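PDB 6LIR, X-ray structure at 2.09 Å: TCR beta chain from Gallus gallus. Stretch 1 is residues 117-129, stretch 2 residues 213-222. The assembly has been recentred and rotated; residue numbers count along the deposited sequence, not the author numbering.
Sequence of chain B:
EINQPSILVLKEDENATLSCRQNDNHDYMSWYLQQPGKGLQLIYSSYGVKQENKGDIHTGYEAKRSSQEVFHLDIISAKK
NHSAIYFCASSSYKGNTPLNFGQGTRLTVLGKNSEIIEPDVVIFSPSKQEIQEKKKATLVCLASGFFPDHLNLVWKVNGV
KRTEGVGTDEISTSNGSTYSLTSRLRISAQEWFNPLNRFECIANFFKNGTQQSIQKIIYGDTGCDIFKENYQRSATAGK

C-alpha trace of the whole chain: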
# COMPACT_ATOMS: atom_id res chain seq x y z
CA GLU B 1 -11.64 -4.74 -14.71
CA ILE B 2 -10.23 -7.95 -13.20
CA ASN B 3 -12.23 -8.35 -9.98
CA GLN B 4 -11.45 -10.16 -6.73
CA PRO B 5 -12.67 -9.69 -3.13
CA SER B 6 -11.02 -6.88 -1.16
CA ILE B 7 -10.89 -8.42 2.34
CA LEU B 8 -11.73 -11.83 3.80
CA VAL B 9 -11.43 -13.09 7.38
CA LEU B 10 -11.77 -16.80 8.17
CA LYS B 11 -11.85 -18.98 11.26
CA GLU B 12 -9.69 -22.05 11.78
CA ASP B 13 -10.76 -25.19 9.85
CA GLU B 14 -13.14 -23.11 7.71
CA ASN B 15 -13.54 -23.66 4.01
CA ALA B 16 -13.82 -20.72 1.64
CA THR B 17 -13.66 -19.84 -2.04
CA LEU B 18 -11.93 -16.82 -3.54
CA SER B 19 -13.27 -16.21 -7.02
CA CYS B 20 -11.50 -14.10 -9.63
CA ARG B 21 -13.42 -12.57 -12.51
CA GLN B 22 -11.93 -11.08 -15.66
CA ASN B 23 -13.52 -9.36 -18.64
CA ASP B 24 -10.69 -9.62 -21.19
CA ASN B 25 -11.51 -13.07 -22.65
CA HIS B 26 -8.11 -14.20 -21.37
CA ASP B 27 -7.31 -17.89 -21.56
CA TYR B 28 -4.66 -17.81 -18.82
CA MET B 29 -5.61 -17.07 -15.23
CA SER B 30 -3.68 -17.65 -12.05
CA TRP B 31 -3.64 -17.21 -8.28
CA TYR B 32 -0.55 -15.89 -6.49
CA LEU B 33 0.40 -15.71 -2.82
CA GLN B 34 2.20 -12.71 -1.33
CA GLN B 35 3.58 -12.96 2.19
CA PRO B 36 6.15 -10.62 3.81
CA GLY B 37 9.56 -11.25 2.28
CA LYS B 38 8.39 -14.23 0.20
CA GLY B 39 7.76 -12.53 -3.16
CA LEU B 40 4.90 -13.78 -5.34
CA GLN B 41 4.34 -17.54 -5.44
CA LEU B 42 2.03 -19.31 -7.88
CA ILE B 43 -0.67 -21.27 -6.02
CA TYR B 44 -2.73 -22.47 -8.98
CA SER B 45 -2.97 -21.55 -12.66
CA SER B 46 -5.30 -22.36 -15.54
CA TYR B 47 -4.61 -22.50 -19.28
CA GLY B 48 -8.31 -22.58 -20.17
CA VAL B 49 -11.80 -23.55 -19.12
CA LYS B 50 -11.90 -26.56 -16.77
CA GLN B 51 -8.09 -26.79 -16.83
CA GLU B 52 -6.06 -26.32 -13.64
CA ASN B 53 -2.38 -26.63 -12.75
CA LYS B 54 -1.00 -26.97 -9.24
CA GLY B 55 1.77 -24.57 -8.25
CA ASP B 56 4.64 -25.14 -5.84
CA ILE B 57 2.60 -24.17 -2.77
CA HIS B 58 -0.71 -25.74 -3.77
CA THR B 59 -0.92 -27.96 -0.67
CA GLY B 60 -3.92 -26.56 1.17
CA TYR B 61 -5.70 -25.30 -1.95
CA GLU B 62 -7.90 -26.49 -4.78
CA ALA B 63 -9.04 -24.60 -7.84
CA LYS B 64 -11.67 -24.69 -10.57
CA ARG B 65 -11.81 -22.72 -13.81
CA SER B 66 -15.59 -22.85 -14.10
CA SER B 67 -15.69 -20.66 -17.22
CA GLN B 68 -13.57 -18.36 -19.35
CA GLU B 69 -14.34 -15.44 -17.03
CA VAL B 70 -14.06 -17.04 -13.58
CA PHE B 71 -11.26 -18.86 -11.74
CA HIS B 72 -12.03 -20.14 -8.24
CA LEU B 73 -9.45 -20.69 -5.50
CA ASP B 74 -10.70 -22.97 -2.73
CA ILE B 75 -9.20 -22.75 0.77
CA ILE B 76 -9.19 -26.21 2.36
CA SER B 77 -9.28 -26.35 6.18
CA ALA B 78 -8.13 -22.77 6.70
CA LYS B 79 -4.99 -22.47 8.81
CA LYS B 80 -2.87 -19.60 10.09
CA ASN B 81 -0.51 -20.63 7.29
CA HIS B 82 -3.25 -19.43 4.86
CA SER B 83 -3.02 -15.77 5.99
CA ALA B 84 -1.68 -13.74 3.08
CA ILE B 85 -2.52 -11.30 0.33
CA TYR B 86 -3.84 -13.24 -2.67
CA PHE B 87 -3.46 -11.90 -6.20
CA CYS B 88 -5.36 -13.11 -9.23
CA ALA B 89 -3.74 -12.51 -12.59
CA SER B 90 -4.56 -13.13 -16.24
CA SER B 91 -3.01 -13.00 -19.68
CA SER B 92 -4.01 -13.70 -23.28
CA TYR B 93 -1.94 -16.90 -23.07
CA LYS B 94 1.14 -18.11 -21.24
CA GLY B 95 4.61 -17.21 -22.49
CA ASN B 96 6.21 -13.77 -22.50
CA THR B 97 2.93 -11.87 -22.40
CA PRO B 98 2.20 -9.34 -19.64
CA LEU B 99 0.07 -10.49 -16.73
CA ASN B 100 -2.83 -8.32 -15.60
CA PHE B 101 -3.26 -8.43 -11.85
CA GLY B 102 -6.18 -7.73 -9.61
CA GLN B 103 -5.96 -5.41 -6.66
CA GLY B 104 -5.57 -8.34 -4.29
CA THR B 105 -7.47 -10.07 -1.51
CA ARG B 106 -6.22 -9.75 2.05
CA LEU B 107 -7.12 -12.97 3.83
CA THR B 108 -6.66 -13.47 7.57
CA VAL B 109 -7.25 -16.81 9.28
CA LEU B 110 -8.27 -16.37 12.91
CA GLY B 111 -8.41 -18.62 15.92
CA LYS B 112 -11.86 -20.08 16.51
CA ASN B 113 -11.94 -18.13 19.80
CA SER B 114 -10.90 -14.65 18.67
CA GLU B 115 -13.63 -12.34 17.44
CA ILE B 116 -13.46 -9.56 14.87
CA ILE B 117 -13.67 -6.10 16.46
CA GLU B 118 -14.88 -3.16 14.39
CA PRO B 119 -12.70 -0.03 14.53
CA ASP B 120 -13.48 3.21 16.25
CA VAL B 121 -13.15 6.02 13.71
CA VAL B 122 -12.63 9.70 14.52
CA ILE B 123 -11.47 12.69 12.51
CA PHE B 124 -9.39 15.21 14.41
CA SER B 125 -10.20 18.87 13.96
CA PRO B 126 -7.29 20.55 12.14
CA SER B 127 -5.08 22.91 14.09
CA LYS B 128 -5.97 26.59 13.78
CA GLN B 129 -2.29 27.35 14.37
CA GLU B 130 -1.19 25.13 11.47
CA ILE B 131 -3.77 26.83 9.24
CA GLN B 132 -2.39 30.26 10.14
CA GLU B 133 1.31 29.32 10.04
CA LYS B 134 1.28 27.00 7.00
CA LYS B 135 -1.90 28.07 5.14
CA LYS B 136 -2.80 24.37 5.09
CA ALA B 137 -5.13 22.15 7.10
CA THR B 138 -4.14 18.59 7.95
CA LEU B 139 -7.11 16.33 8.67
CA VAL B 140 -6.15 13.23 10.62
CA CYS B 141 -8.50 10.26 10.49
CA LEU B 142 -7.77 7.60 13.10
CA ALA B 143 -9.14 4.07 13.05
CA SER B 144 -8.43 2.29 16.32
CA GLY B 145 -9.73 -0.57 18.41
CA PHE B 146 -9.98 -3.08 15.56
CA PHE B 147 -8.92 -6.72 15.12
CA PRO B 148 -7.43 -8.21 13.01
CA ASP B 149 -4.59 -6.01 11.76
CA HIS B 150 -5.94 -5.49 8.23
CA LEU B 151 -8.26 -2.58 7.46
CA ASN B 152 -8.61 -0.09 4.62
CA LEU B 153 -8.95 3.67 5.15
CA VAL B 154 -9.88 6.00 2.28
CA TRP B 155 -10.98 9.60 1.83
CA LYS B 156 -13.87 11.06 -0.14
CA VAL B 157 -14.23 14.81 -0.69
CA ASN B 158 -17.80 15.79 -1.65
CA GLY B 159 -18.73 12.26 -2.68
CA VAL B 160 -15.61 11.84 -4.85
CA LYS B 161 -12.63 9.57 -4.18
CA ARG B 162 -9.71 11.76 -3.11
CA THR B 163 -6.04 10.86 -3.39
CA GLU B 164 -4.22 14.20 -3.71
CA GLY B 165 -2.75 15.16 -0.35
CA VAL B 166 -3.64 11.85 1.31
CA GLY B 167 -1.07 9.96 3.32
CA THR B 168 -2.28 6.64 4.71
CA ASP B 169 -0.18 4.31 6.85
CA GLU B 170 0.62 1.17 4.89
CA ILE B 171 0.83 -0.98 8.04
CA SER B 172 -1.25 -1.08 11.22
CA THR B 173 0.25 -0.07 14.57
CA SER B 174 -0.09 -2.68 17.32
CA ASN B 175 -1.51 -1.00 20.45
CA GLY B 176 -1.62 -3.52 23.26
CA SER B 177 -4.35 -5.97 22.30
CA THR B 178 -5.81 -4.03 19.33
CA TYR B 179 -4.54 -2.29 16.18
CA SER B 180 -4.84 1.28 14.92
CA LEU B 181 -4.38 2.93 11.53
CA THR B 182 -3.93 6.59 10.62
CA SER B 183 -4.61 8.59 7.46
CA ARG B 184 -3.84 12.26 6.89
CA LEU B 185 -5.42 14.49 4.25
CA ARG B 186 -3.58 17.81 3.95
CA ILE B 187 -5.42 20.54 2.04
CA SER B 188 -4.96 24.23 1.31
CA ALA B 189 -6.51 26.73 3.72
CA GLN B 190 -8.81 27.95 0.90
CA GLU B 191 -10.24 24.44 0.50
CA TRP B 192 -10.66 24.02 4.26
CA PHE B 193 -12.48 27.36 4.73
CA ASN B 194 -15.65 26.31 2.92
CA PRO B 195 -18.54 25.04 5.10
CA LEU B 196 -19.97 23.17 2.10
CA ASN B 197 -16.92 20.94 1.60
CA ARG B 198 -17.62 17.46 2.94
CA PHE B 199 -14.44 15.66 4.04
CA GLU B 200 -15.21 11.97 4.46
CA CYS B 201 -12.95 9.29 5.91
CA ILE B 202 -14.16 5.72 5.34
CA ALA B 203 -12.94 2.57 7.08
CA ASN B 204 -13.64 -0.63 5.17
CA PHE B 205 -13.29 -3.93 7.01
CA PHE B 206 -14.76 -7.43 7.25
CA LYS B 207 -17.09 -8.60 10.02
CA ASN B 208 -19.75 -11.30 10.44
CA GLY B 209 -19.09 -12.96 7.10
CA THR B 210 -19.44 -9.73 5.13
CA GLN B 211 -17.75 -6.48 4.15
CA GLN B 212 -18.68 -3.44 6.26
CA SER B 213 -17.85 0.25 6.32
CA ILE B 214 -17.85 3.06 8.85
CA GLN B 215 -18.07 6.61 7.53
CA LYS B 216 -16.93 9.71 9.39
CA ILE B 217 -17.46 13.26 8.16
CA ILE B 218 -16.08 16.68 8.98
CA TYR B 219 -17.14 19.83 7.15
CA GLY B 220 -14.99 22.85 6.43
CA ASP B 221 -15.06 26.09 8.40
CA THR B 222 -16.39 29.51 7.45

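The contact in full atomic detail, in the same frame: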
# COMPACT_ATOMS: atom_id res chain seq x y z
N ILE B 117 -13.23 -7.32 15.80
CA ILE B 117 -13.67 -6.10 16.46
C ILE B 117 -13.65 -4.98 15.44
O ILE B 117 -12.62 -4.72 14.81
CB ILE B 117 -12.80 -5.77 17.67
CG1 ILE B 117 -12.69 -6.98 18.60
CG2 ILE B 117 -13.37 -4.58 18.42
CD1 ILE B 117 -11.42 -7.01 19.42
N GLU B 118 -14.79 -4.32 15.27
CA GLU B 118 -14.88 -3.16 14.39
C GLU B 118 -14.02 -2.02 14.94
O GLU B 118 -13.81 -1.92 16.15
CB GLU B 118 -16.32 -2.70 14.24
CG GLU B 118 -17.01 -2.28 15.53
CD GLU B 118 -18.47 -1.91 15.32
OE1 GLU B 118 -18.81 -0.71 15.44
OE2 GLU B 118 -19.27 -2.82 15.01
N PRO B 119 -13.50 -1.16 14.07
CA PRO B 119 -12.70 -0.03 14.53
C PRO B 119 -13.57 1.09 15.09
O PRO B 119 -14.75 1.23 14.77
CB PRO B 119 -12.00 0.44 13.25
CG PRO B 119 -13.01 0.14 12.19
CD PRO B 119 -13.62 -1.19 12.60
N ASP B 120 -12.95 1.90 15.94
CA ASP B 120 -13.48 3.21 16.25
C ASP B 120 -12.83 4.19 15.28
O ASP B 120 -11.63 4.10 15.01
CB ASP B 120 -13.17 3.62 17.69
CG ASP B 120 -13.89 2.75 18.71
OD1 ASP B 120 -15.12 2.91 18.87
OD2 ASP B 120 -13.22 1.91 19.35
N VAL B 121 -13.62 5.13 14.77
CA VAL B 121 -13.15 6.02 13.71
C VAL B 121 -13.49 7.44 14.11
O VAL B 121 -14.66 7.77 14.32
CB VAL B 121 -13.78 5.68 12.35
CG1 VAL B 121 -13.18 6.57 11.26
CG2 VAL B 121 -13.60 4.21 12.01
N VAL B 122 -12.46 8.28 14.23
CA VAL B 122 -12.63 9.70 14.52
C VAL B 122 -11.80 10.49 13.52
O VAL B 122 -10.76 10.03 13.04
CB VAL B 122 -12.23 10.04 15.97
CG1 VAL B 122 -13.03 9.22 16.96
CG2 VAL B 122 -10.74 9.82 16.18
N ILE B 123 -12.28 11.69 13.19
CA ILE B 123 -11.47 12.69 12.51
C ILE B 123 -11.10 13.75 13.53
O ILE B 123 -11.96 14.23 14.28
CB ILE B 123 -12.22 13.31 11.32
CG1 ILE B 123 -12.56 12.22 10.29
CG2 ILE B 123 -11.38 14.41 10.69
CD1 ILE B 123 -13.33 12.74 9.10
N PHE B 124 -9.84 14.15 13.54
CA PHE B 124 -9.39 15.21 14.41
C PHE B 124 -9.58 16.55 13.72
O PHE B 124 -9.30 16.70 12.53
CB PHE B 124 -7.93 15.00 14.82
CG PHE B 124 -7.74 13.89 15.82
CD1 PHE B 124 -7.72 14.16 17.17
CD2 PHE B 124 -7.61 12.58 15.40
CE1 PHE B 124 -7.56 13.14 18.10
CE2 PHE B 124 -7.45 11.55 16.31
CZ PHE B 124 -7.42 11.84 17.67
N SER B 125 -10.11 17.52 14.46
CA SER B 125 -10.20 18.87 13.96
C SER B 125 -8.80 19.38 13.62
O SER B 125 -7.86 19.14 14.38
CB SER B 125 -10.86 19.80 14.98
OG SER B 125 -12.02 19.20 15.54
N PRO B 126 -8.63 20.06 12.49
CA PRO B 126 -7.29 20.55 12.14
C PRO B 126 -6.90 21.72 13.03
O PRO B 126 -7.74 22.45 13.56
CB PRO B 126 -7.45 20.99 10.68
CG PRO B 126 -8.89 21.33 10.55
CD PRO B 126 -9.62 20.37 11.46
N SER B 127 -5.59 21.88 13.20
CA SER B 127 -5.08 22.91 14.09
C SER B 127 -5.26 24.29 13.47
O SER B 127 -4.85 24.53 12.33
CB SER B 127 -3.60 22.66 14.39
OG SER B 127 -3.05 23.71 15.16
N LYS B 128 -5.85 25.21 14.24
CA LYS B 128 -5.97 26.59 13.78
C LYS B 128 -4.60 27.23 13.64
O LYS B 128 -4.40 28.09 12.77
CB LYS B 128 -6.86 27.39 14.73
CG LYS B 128 -8.25 26.81 14.92
CD LYS B 128 -9.30 27.90 15.14
CE LYS B 128 -10.71 27.33 15.12
NZ LYS B 128 -11.53 27.86 13.99
N GLN B 129 -3.64 26.82 14.47
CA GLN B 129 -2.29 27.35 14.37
C GLN B 129 -1.61 26.89 13.08
O GLN B 129 -0.94 27.68 12.42
CB GLN B 129 -1.47 26.95 15.59
CG GLN B 129 -0.15 27.69 15.70
CD GLN B 129 0.75 27.13 16.78
OE1 GLN B 129 0.30 26.37 17.64
NE2 GLN B 129 2.03 27.48 16.73
N SER B 213 -18.50 -1.04 6.37
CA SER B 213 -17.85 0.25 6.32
C SER B 213 -18.35 1.11 7.47
O SER B 213 -19.50 1.00 7.89
CB SER B 213 -18.12 0.99 5.00
OG SER B 213 -17.62 0.27 3.89
N ILE B 214 -17.47 1.98 7.96
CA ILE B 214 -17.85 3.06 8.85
C ILE B 214 -17.43 4.36 8.18
O ILE B 214 -16.32 4.47 7.66
CB ILE B 214 -17.20 2.91 10.24
CG1 ILE B 214 -17.67 1.61 10.90
CG2 ILE B 214 -17.54 4.11 11.12
CD1 ILE B 214 -16.99 1.30 12.21
N GLN B 215 -18.32 5.35 8.20
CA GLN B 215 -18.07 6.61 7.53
C GLN B 215 -18.08 7.72 8.56
O GLN B 215 -18.99 7.81 9.39
CB GLN B 215 -19.13 6.87 6.45
CG GLN B 215 -19.22 5.77 5.38
CD GLN B 215 -20.21 4.67 5.75
OE1 GLN B 215 -20.01 3.50 5.42
NE2 GLN B 215 -21.29 5.05 6.42
N LYS B 216 -17.05 8.56 8.52
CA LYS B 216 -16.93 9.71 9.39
C LYS B 216 -16.79 10.96 8.54
O LYS B 216 -16.10 10.94 7.52
CB LYS B 216 -15.73 9.57 10.33
CG LYS B 216 -15.96 10.17 11.71
CD LYS B 216 -17.06 9.43 12.45
CE LYS B 216 -17.57 10.29 13.60
NZ LYS B 216 -18.35 9.53 14.61
N ILE B 217 -17.44 12.04 8.95
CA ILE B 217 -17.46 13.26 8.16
C ILE B 217 -17.00 14.42 9.03
O ILE B 217 -17.30 14.47 10.23
CB ILE B 217 -18.88 13.55 7.61
CG1 ILE B 217 -19.52 12.29 7.04
CG2 ILE B 217 -18.83 14.66 6.57
CD1 ILE B 217 -19.12 11.98 5.63
N ILE B 218 -16.29 15.36 8.41
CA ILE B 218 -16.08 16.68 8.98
C ILE B 218 -16.25 17.67 7.84
O ILE B 218 -15.80 17.43 6.72
CB ILE B 218 -14.70 16.80 9.66
CG1 ILE B 218 -14.58 18.13 10.42
CG2 ILE B 218 -13.56 16.64 8.66
CD1 ILE B 218 -13.41 18.17 11.39
N TYR B 219 -16.96 18.76 8.12
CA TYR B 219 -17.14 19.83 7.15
C TYR B 219 -16.11 20.93 7.37
O TYR B 219 -15.53 21.06 8.45
CB TYR B 219 -18.56 20.39 7.22
CG TYR B 219 -19.56 19.49 6.55
CD1 TYR B 219 -19.85 19.62 5.19
CD2 TYR B 219 -20.20 18.48 7.25
CE1 TYR B 219 -20.76 18.79 4.57
CE2 TYR B 219 -21.11 17.64 6.64
CZ TYR B 219 -21.39 17.80 5.30
OH TYR B 219 -22.29 16.97 4.68
N GLY B 220 -15.89 21.72 6.33
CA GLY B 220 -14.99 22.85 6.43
C GLY B 220 -15.56 23.97 7.28
O GLY B 220 -16.72 23.97 7.68
N ASP B 221 -14.70 24.95 7.56
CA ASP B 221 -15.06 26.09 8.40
C ASP B 221 -15.42 27.29 7.53
O ASP B 221 -15.20 27.30 6.32
CB ASP B 221 -13.90 26.45 9.34
CG ASP B 221 -14.16 26.03 10.77
OD1 ASP B 221 -15.05 25.19 11.00
OD2 ASP B 221 -13.47 26.55 11.68
N THR B 222 -15.98 28.31 8.17
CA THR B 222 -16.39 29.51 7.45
C THR B 222 -15.21 30.46 7.29
O THR B 222 -14.67 30.96 8.28
CB THR B 222 -17.54 30.25 8.17
OG1 THR B 222 -18.41 29.29 8.77
CG2 THR B 222 -18.32 31.09 7.17

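A strand starting at Asp 120 and the strand through 213-219 run nearly parallel, their N-to-C directions 14° apart and their axes 7.0 Å apart at closest approach. The register centres on Val 122 and Lys 216, whose CA atoms lie 6.7 Å apart. No backbone hydrogen bond joins the stretches, so side chains must fill the gap, in strict alternation. Val 121 and Ile 123 point toward the second stretch, and Ile 214, Lys 216 and Ile 218 point back, while Asp 120, Val 122, Gln 215 and Ile 217 point away.

Val 121 CG2 meets Ile 214 CG2 at 4.0 Å, and Ile 123 CG2 meets Ile 218 CG2 at 3.7 Å; branching at CB gives each of these residues a methyl close to its own backbone, suited to a narrow gap. Ile 214 also extends its CD1 to Pro 119, 4.1 Å from CG and 3.4 Å from the carbonyl O. At the other end, Ile 218 CD1 lies 4.2 Å from Ser 125 CA and 4.4 Å from Pro 126 CD, resting against serine backbone and proline ring.

Between the two isoleucines sits Lys 216, used here largely for its aliphatic stem. Its CB packs 4.0 Å from Val 121 CG1 and 4.1 Å from Ile 123 CG1, and its CD passes 3.5 Å from Val 121 O. The long chain covers hydrocarbon while its amine comes to rest beside the first strand, Lys 216 NZ 5.7 Å from Val 122 CA.

At the margin, Lys 128 reaches across to place NZ 3.3 Å from Asp 221 OD2, a salt bridge containing a weak hydrogen bond. The contact buries 497 Å², both sides summed; Val 121 and Ile 123 are buried, while Ile 214, Lys 216 and Ile 218 remain partly exposed.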